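Local structure of PATF (Prochloron didemni, 4BG2) at residues 274-283 against 295-306; 19-28 against 60-68. The protein is a patellamide-pathway protein of the cyanobactin prenyltransferase-like family and probably has, or is related to, prenyl-transfer activity. All blocks are in the same frame, centred on the assembly; numbering follows the deposited sequence. Where two conformers were deposited one is given.

Contact 1 of 2, residues 274-283 against 295-306; sequences GCITDVAIAV and NFCFYYDQWDEC
A disulfide joins Cys-275 to Cys-306, SG to SG 2.0 Å, with a torsion of -66° about the sulfur-sulfur bond. It ties the residue just before strand 276-284 to the type I turn from Trp-303 to Cys-306 that follows strand 295-303. Beside it, Gly-274 O accepts from Gln-302 NE2 and lies almost in the plane of that side-chain amide.

The two strands are antiparallel neighbours, the last two in order across the ten-stranded barrel, which fits the ABBA fold of prenyltransferases; a classic beta bulge places Thr-277 and Asp-278 opposite Asp-301. The backbone N and O of Asp-301 both bond to the strand opposite, but to two successive residues: its O takes Thr-277 N at 2.9 Å, and its N gives to Asp-278 O. With CG anti to the backbone N (chi1 -171°), the Asp-301 carboxylate brings OD2 to 3.0 Å from Asp-278 OD2. Donors probably ease the repulsion between these like charges: Trp-303 NE1 meets Asp-301 OD2 from above the carboxylate plane, and Thr-277 OG1 gives to Asp-278 OD2. Thr-277 also lays CG2 over one face of the indole.

Further along, Ala-282 N to Cys-297 O and Cys-297 N to Ala-282 O are both 2.8 Å bonds, and Ala-282 CB meets CE1 at the edge of the Tyr-299 ring. On the face with Val-279 and Tyr-300, Ile-281 CD1 sits over the ring of Phe-298, which also touches Ile-266 and Cys-270 of helix 261-272.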
# COMPACT_ATOMS: atom_id res chain seq x y z
N GLY A 274 -16.65 -2.51 11.79
CA GLY A 274 -17.37 -1.54 10.97
C GLY A 274 -16.39 -0.69 10.19
O GLY A 274 -15.17 -0.78 10.37
N CYS A 275 -16.93 0.13 9.30
CA CYS A 275 -16.16 1.20 8.66
C CYS A 275 -15.24 0.75 7.54
O CYS A 275 -14.58 1.59 6.95
CB CYS A 275 -15.39 2.01 9.71
SG CYS A 275 -16.52 2.64 10.98
N ILE A 276 -15.23 -0.54 7.24
CA ILE A 276 -14.42 -1.10 6.19
C ILE A 276 -15.06 -0.92 4.82
O ILE A 276 -16.17 -1.40 4.58
CB ILE A 276 -14.12 -2.59 6.45
CG1 ILE A 276 -13.32 -2.71 7.75
CG2 ILE A 276 -13.34 -3.17 5.28
CD1 ILE A 276 -12.88 -4.11 8.10
N THR A 277 -14.36 -0.20 3.94
CA THR A 277 -14.84 0.09 2.59
C THR A 277 -14.32 -0.92 1.56
O THR A 277 -14.98 -1.17 0.57
CB THR A 277 -14.41 1.49 2.13
OG1 THR A 277 -12.98 1.61 2.26
CG2 THR A 277 -15.07 2.55 2.96
N ASP A 278 -13.16 -1.51 1.82
CA ASP A 278 -12.56 -2.48 0.93
C ASP A 278 -11.45 -3.26 1.63
O ASP A 278 -10.88 -2.80 2.63
CB ASP A 278 -12.01 -1.77 -0.32
CG ASP A 278 -11.00 -0.69 0.01
OD1 ASP A 278 -9.80 -1.03 0.14
OD2 ASP A 278 -11.38 0.51 0.13
N VAL A 279 -11.14 -4.43 1.06
CA VAL A 279 -10.06 -5.30 1.51
C VAL A 279 -9.25 -5.68 0.30
O VAL A 279 -9.70 -5.50 -0.82
CB VAL A 279 -10.57 -6.56 2.23
CG1 VAL A 279 -11.39 -6.15 3.43
CG2 VAL A 279 -11.44 -7.44 1.31
N ALA A 280 -8.04 -6.15 0.53
CA ALA A 280 -7.22 -6.64 -0.55
C ALA A 280 -6.33 -7.73 -0.05
O ALA A 280 -5.80 -7.67 1.05
CB ALA A 280 -6.40 -5.51 -1.17
N ILE A 281 -6.14 -8.73 -0.89
CA ILE A 281 -5.16 -9.75 -0.65
C ILE A 281 -4.00 -9.52 -1.60
O ILE A 281 -4.19 -9.39 -2.80
CB ILE A 281 -5.74 -11.15 -0.87
CG1 ILE A 281 -6.95 -11.35 0.03
CG2 ILE A 281 -4.68 -12.21 -0.60
CD1 ILE A 281 -6.65 -11.25 1.52
N ALA A 282 -2.79 -9.52 -1.04
CA ALA A 282 -1.57 -9.38 -1.83
C ALA A 282 -0.80 -10.68 -1.71
O ALA A 282 -0.50 -11.13 -0.60
CB ALA A 282 -0.73 -8.21 -1.33
N VAL A 283 -0.51 -11.27 -2.87
CA VAL A 283 0.04 -12.61 -2.95
C VAL A 283 0.78 -12.79 -4.27
O VAL A 283 0.43 -12.18 -5.25
CB VAL A 283 -1.11 -13.65 -2.72
CG1 VAL A 283 -2.17 -13.58 -3.80
CG2 VAL A 283 -0.57 -15.07 -2.59
N ASN A 295 1.69 -17.48 2.73
CA ASN A 295 2.52 -16.31 2.59
C ASN A 295 1.79 -15.26 1.77
O ASN A 295 1.61 -15.42 0.56
CB ASN A 295 3.84 -16.69 1.93
CG ASN A 295 4.62 -17.70 2.74
OD1 ASN A 295 5.11 -17.39 3.82
ND2 ASN A 295 4.73 -18.93 2.23
N PHE A 296 1.36 -14.20 2.44
CA PHE A 296 0.49 -13.20 1.83
C PHE A 296 0.35 -12.01 2.74
O PHE A 296 0.72 -12.07 3.91
CB PHE A 296 -0.92 -13.77 1.53
CG PHE A 296 -1.67 -14.21 2.75
CD1 PHE A 296 -1.42 -15.46 3.31
CD2 PHE A 296 -2.60 -13.38 3.35
CE1 PHE A 296 -2.10 -15.87 4.44
CE2 PHE A 296 -3.26 -13.77 4.50
CZ PHE A 296 -3.02 -15.03 5.03
N CYS A 297 -0.20 -10.94 2.19
CA CYS A 297 -0.58 -9.77 2.96
C CYS A 297 -2.06 -9.52 2.84
O CYS A 297 -2.61 -9.63 1.76
CB CYS A 297 0.15 -8.55 2.43
SG CYS A 297 1.84 -8.47 2.97
N PHE A 298 -2.69 -9.18 3.95
CA PHE A 298 -4.12 -8.92 4.00
C PHE A 298 -4.34 -7.44 4.43
O PHE A 298 -3.98 -7.05 5.52
CB PHE A 298 -4.70 -9.89 5.02
CG PHE A 298 -6.20 -10.05 4.95
CD1 PHE A 298 -7.05 -8.96 4.93
CD2 PHE A 298 -6.76 -11.32 5.00
CE1 PHE A 298 -8.44 -9.12 4.89
CE2 PHE A 298 -8.14 -11.50 4.99
CZ PHE A 298 -8.98 -10.40 4.92
N TYR A 299 -4.98 -6.67 3.56
CA TYR A 299 -5.18 -5.24 3.74
C TYR A 299 -6.66 -5.01 3.98
O TYR A 299 -7.48 -5.68 3.38
CB TYR A 299 -4.76 -4.51 2.46
CG TYR A 299 -3.29 -4.47 2.21
CD1 TYR A 299 -2.62 -5.49 1.56
CD2 TYR A 299 -2.53 -3.38 2.67
CE1 TYR A 299 -1.23 -5.43 1.35
CE2 TYR A 299 -1.16 -3.31 2.46
CZ TYR A 299 -0.52 -4.32 1.81
OH TYR A 299 0.85 -4.22 1.65
N TYR A 300 -7.00 -4.06 4.84
CA TYR A 300 -8.36 -3.56 4.94
C TYR A 300 -8.31 -2.05 5.13
O TYR A 300 -7.38 -1.53 5.76
CB TYR A 300 -9.14 -4.27 6.05
CG TYR A 300 -8.64 -4.04 7.44
CD1 TYR A 300 -7.64 -4.83 7.98
CD2 TYR A 300 -9.20 -3.06 8.24
CE1 TYR A 300 -7.20 -4.63 9.28
CE2 TYR A 300 -8.77 -2.87 9.54
CZ TYR A 300 -7.76 -3.64 10.04
OH TYR A 300 -7.32 -3.41 11.32
N ASP A 301 -9.31 -1.36 4.59
CA ASP A 301 -9.35 0.09 4.47
C ASP A 301 -10.54 0.63 5.24
O ASP A 301 -11.67 0.14 5.06
CB ASP A 301 -9.44 0.47 2.99
CG ASP A 301 -9.27 1.97 2.72
OD1 ASP A 301 -8.72 2.72 3.57
OD2 ASP A 301 -9.67 2.42 1.62
N GLN A 302 -10.28 1.61 6.11
CA GLN A 302 -11.31 2.25 6.90
C GLN A 302 -11.29 3.76 6.67
O GLN A 302 -10.21 4.37 6.58
CB GLN A 302 -11.10 1.92 8.37
CG GLN A 302 -11.34 0.44 8.69
CD GLN A 302 -11.02 0.10 10.13
OE1 GLN A 302 -9.86 0.12 10.52
NE2 GLN A 302 -12.03 -0.26 10.91
N TRP A 303 -12.48 4.35 6.54
CA TRP A 303 -12.63 5.78 6.27
C TRP A 303 -13.05 6.50 7.55
O TRP A 303 -14.00 6.10 8.22
CB TRP A 303 -13.60 6.03 5.08
CG TRP A 303 -12.98 5.63 3.71
CD1 TRP A 303 -12.04 4.63 3.48
CD2 TRP A 303 -13.26 6.21 2.41
NE1 TRP A 303 -11.73 4.58 2.14
CE2 TRP A 303 -12.46 5.52 1.46
CE3 TRP A 303 -14.11 7.23 1.95
CZ2 TRP A 303 -12.48 5.83 0.09
CZ3 TRP A 303 -14.14 7.53 0.59
CH2 TRP A 303 -13.33 6.83 -0.32
N ASP A 304 -12.33 7.57 7.89
CA ASP A 304 -12.50 8.22 9.19
C ASP A 304 -13.78 9.03 9.35
O ASP A 304 -14.02 9.58 10.41
CB ASP A 304 -11.27 9.06 9.54
CG ASP A 304 -11.09 10.28 8.64
OD1 ASP A 304 -12.02 10.69 7.90
OD2 ASP A 304 -9.99 10.87 8.70
N GLU A 305 -14.60 9.10 8.31
CA GLU A 305 -15.95 9.65 8.45
C GLU A 305 -16.97 8.58 8.84
O GLU A 305 -18.13 8.91 9.05
CB GLU A 305 -16.36 10.32 7.14
CG GLU A 305 -15.35 11.35 6.64
CD GLU A 305 -15.86 12.76 6.67
OE1 GLU A 305 -16.21 13.22 7.79
OE2 GLU A 305 -15.89 13.42 5.59
N CYS A 306 -16.57 7.31 8.96
CA CYS A 306 -17.46 6.25 9.45
C CYS A 306 -17.41 6.25 10.97
O CYS A 306 -18.36 6.68 11.62
CB CYS A 306 -17.06 4.88 8.93
SG CYS A 306 -17.92 3.48 9.76

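Contact 2 of 2, residues 19-28 against 60-68; sequences VRTHQEAFDV and RLQGGRYEV
The carbonyl oxygen of Val-19 takes two donors: the helix's own Gln-23 N, and Tyr-66 OH from strand 60-70 at 2.9 Å, a weak bond. Tyr-66 rises from the strand toward helix 3-25, its CG lying beside the backbone N (chi1 -51°). Val-19 CG1 rests over one face of the ring, 3.6 Å from Tyr-66 CZ, while Gln-23 CG crosses at the hydroxyl end, 3.2 Å from Tyr-66 OH. His-22 slides past the phenol in the opposite sense, the two rings oblique with their planes 70° apart. Its NE2 points at Gly-63 O, but that approach is too short in the model to be trusted; the sound polar partner of the imidazole is Tyr-300.

Where the helix ends, Phe-26 CB packs on Leu-61 CD2 at 4.0 Å. Val-28 then folds back over the Gly-63 to Gly-64 peptide, with CG2 3.5 Å from Gly-63 C and CG1 3.7 Å from Gly-64 CA. Neither glycine has a side chain to fend off these methyls, and the backbone fits an inverse gamma turn centred on Gly-64. This is an outer helix of the barrel laid antiparallel along a strand, with helix 34-42 also touching Tyr-66. An alanine in place of Tyr-66 is likely to open a gap beneath Val-19 and His-22 and cost Val-19 O its second donor. With its hydroxyl bond weak, the buried phenol is probably positioned mainly by apolar contact on its ring.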
# COMPACT_ATOMS: atom_id res chain seq x y z
N VAL A 19 -6.19 2.77 13.98
CA VAL A 19 -4.81 2.35 14.16
C VAL A 19 -4.67 1.59 15.49
O VAL A 19 -4.03 0.53 15.54
CB VAL A 19 -3.87 3.57 14.09
CG1 VAL A 19 -2.50 3.21 14.59
CG2 VAL A 19 -3.81 4.13 12.67
N ARG A 20 -5.27 2.10 16.55
CA ARG A 20 -5.19 1.43 17.87
C ARG A 20 -5.92 0.07 17.90
O ARG A 20 -5.38 -0.91 18.38
CB ARG A 20 -5.76 2.33 18.96
CG ARG A 20 -4.91 3.58 19.23
CD ARG A 20 -3.68 3.28 20.07
NE ARG A 20 -2.74 4.41 20.12
CZ ARG A 20 -2.94 5.51 20.84
NH1 ARG A 20 -4.04 5.66 21.58
NH2 ARG A 20 -2.03 6.48 20.83
N THR A 21 -7.12 0.02 17.34
CA THR A 21 -7.87 -1.23 17.27
C THR A 21 -7.11 -2.32 16.54
O THR A 21 -7.12 -3.47 16.94
CB THR A 21 -9.22 -1.00 16.61
OG1 THR A 21 -9.91 0.00 17.37
CG2 THR A 21 -10.06 -2.29 16.57
N HIS A 22 -6.38 -1.94 15.50
CA HIS A 22 -5.54 -2.89 14.77
C HIS A 22 -4.39 -3.44 15.63
O HIS A 22 -4.12 -4.67 15.63
CB HIS A 22 -4.99 -2.22 13.53
CG HIS A 22 -4.17 -3.11 12.67
ND1 HIS A 22 -4.73 -3.99 11.77
CD2 HIS A 22 -2.83 -3.25 12.54
CE1 HIS A 22 -3.77 -4.64 11.13
NE2 HIS A 22 -2.61 -4.20 11.58
N GLN A 23 -3.69 -2.54 16.34
CA GLN A 23 -2.64 -2.96 17.27
C GLN A 23 -3.19 -3.93 18.32
O GLN A 23 -2.54 -4.93 18.63
CB GLN A 23 -2.05 -1.75 18.01
CG GLN A 23 -1.21 -0.85 17.12
CD GLN A 23 -0.91 0.49 17.78
OE1 GLN A 23 -0.82 0.60 19.01
NE2 GLN A 23 -0.76 1.54 16.94
N GLU A 24 -4.36 -3.62 18.87
CA GLU A 24 -4.95 -4.47 19.90
C GLU A 24 -5.25 -5.86 19.33
O GLU A 24 -4.85 -6.86 19.90
CB GLU A 24 -6.26 -3.88 20.45
CG GLU A 24 -6.12 -2.53 21.14
CD GLU A 24 -7.45 -2.01 21.70
OE1 GLU A 24 -8.53 -2.32 21.12
OE2 GLU A 24 -7.41 -1.31 22.73
N ALA A 25 -5.94 -5.89 18.21
CA ALA A 25 -6.37 -7.14 17.59
C ALA A 25 -5.23 -8.10 17.21
O ALA A 25 -5.37 -9.31 17.32
CB ALA A 25 -7.23 -6.85 16.38
N PHE A 26 -4.10 -7.55 16.79
CA PHE A 26 -3.00 -8.38 16.28
C PHE A 26 -1.74 -8.34 17.13
O PHE A 26 -0.67 -8.66 16.64
CB PHE A 26 -2.73 -7.99 14.82
CG PHE A 26 -3.92 -8.19 13.98
CD1 PHE A 26 -4.39 -9.48 13.78
CD2 PHE A 26 -4.65 -7.12 13.52
CE1 PHE A 26 -5.54 -9.69 13.05
CE2 PHE A 26 -5.79 -7.32 12.77
CZ PHE A 26 -6.25 -8.61 12.55
N ASP A 27 -1.89 -7.94 18.39
CA ASP A 27 -0.79 -7.93 19.35
C ASP A 27 0.44 -7.20 18.85
O ASP A 27 1.55 -7.69 18.97
CB ASP A 27 -0.43 -9.37 19.76
CG ASP A 27 -1.59 -10.11 20.43
OD1 ASP A 27 -2.75 -9.72 20.20
OD2 ASP A 27 -1.34 -11.09 21.17
N VAL A 28 0.26 -6.01 18.30
CA VAL A 28 1.37 -5.23 17.81
C VAL A 28 1.92 -4.43 19.00
O VAL A 28 1.18 -3.79 19.71
CB VAL A 28 0.92 -4.27 16.71
CG1 VAL A 28 2.10 -3.50 16.15
CG2 VAL A 28 0.19 -5.03 15.60
N ARG A 60 3.79 -16.92 11.38
CA ARG A 60 4.20 -15.57 11.79
C ARG A 60 3.27 -14.54 11.21
O ARG A 60 2.86 -14.64 10.06
CB ARG A 60 5.62 -15.23 11.34
CG ARG A 60 6.66 -16.18 11.92
CD ARG A 60 8.08 -15.63 11.81
NE ARG A 60 8.96 -16.21 12.81
CZ ARG A 60 9.07 -15.79 14.08
NH1 ARG A 60 8.34 -14.78 14.53
NH2 ARG A 60 9.92 -16.40 14.90
N LEU A 61 2.96 -13.54 12.02
CA LEU A 61 2.12 -12.44 11.65
C LEU A 61 2.80 -11.14 12.04
O LEU A 61 3.18 -10.96 13.17
CB LEU A 61 0.76 -12.55 12.35
CG LEU A 61 -0.30 -11.53 11.95
CD1 LEU A 61 -1.69 -12.12 12.04
CD2 LEU A 61 -0.20 -10.27 12.81
N GLN A 62 2.92 -10.22 11.08
CA GLN A 62 3.41 -8.87 11.34
C GLN A 62 2.29 -7.87 11.08
O GLN A 62 1.88 -7.68 9.95
CB GLN A 62 4.62 -8.60 10.47
CG GLN A 62 5.20 -7.22 10.66
CD GLN A 62 5.46 -6.88 12.11
OE1 GLN A 62 4.86 -5.95 12.67
NE2 GLN A 62 6.33 -7.67 12.75
N GLY A 63 1.78 -7.26 12.14
CA GLY A 63 0.58 -6.44 12.06
C GLY A 63 0.75 -4.93 12.12
O GLY A 63 -0.23 -4.20 11.99
N GLY A 64 1.95 -4.44 12.38
CA GLY A 64 2.14 -2.99 12.53
C GLY A 64 2.39 -2.31 11.19
O GLY A 64 3.46 -1.77 10.95
N ARG A 65 1.37 -2.34 10.32
CA ARG A 65 1.45 -1.86 8.95
C ARG A 65 0.25 -0.99 8.60
O ARG A 65 -0.91 -1.47 8.65
CB ARG A 65 1.52 -3.04 7.98
CG ARG A 65 2.68 -3.97 8.20
CD ARG A 65 2.43 -5.34 7.58
NE ARG A 65 2.07 -5.20 6.17
CZ ARG A 65 2.94 -5.11 5.18
NH1 ARG A 65 4.25 -5.19 5.40
NH2 ARG A 65 2.49 -4.95 3.95
N TYR A 66 0.51 0.27 8.25
CA TYR A 66 -0.51 1.23 7.91
C TYR A 66 -0.11 2.12 6.75
O TYR A 66 1.04 2.57 6.67
CB TYR A 66 -0.74 2.17 9.08
CG TYR A 66 -0.98 1.48 10.39
CD1 TYR A 66 -2.25 1.01 10.71
CD2 TYR A 66 0.04 1.31 11.32
CE1 TYR A 66 -2.49 0.38 11.90
CE2 TYR A 66 -0.20 0.70 12.54
CZ TYR A 66 -1.48 0.22 12.81
OH TYR A 66 -1.76 -0.42 14.01
N GLU A 67 -1.08 2.40 5.89
CA GLU A 67 -0.98 3.47 4.91
C GLU A 67 -2.16 4.41 5.16
O GLU A 67 -3.30 3.97 5.21
CB GLU A 67 -1.09 2.97 3.46
CG GLU A 67 -0.04 2.04 2.94
CD GLU A 67 1.36 2.54 3.19
OE1 GLU A 67 1.72 3.82 3.01
OE2 GLU A 67 2.04 1.58 3.55
N VAL A 68 -1.86 5.71 5.30
CA VAL A 68 -2.86 6.72 5.50
C VAL A 68 -2.77 7.80 4.43
O VAL A 68 -1.67 8.27 4.06
CB VAL A 68 -2.67 7.36 6.88
CG1 VAL A 68 -3.73 8.44 7.12
CG2 VAL A 68 -2.76 6.29 7.96

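Contacts 1 and 2 sit with centres about 12 Å apart on the same barrel, separated in the sheet by strand 48-57, which pairs with both 295-303 and 60-70. They touch on two sides of the wall. Outside, Tyr-300 OH of contact 1 lies 2.7 Å from His-22 ND1 of contact 2, probably a hydrogen bond that ties helix 3-25 to the last strand. On the other side of the sheet from helix 261-272, Tyr-299 OH comes within 2.9 Å of Arg-65 NH2, a polar closeness whose bonding is unsettled. This inner group may face the region that holds the active site in related prenyltransferases, inside the barrel; no ligand is bound here.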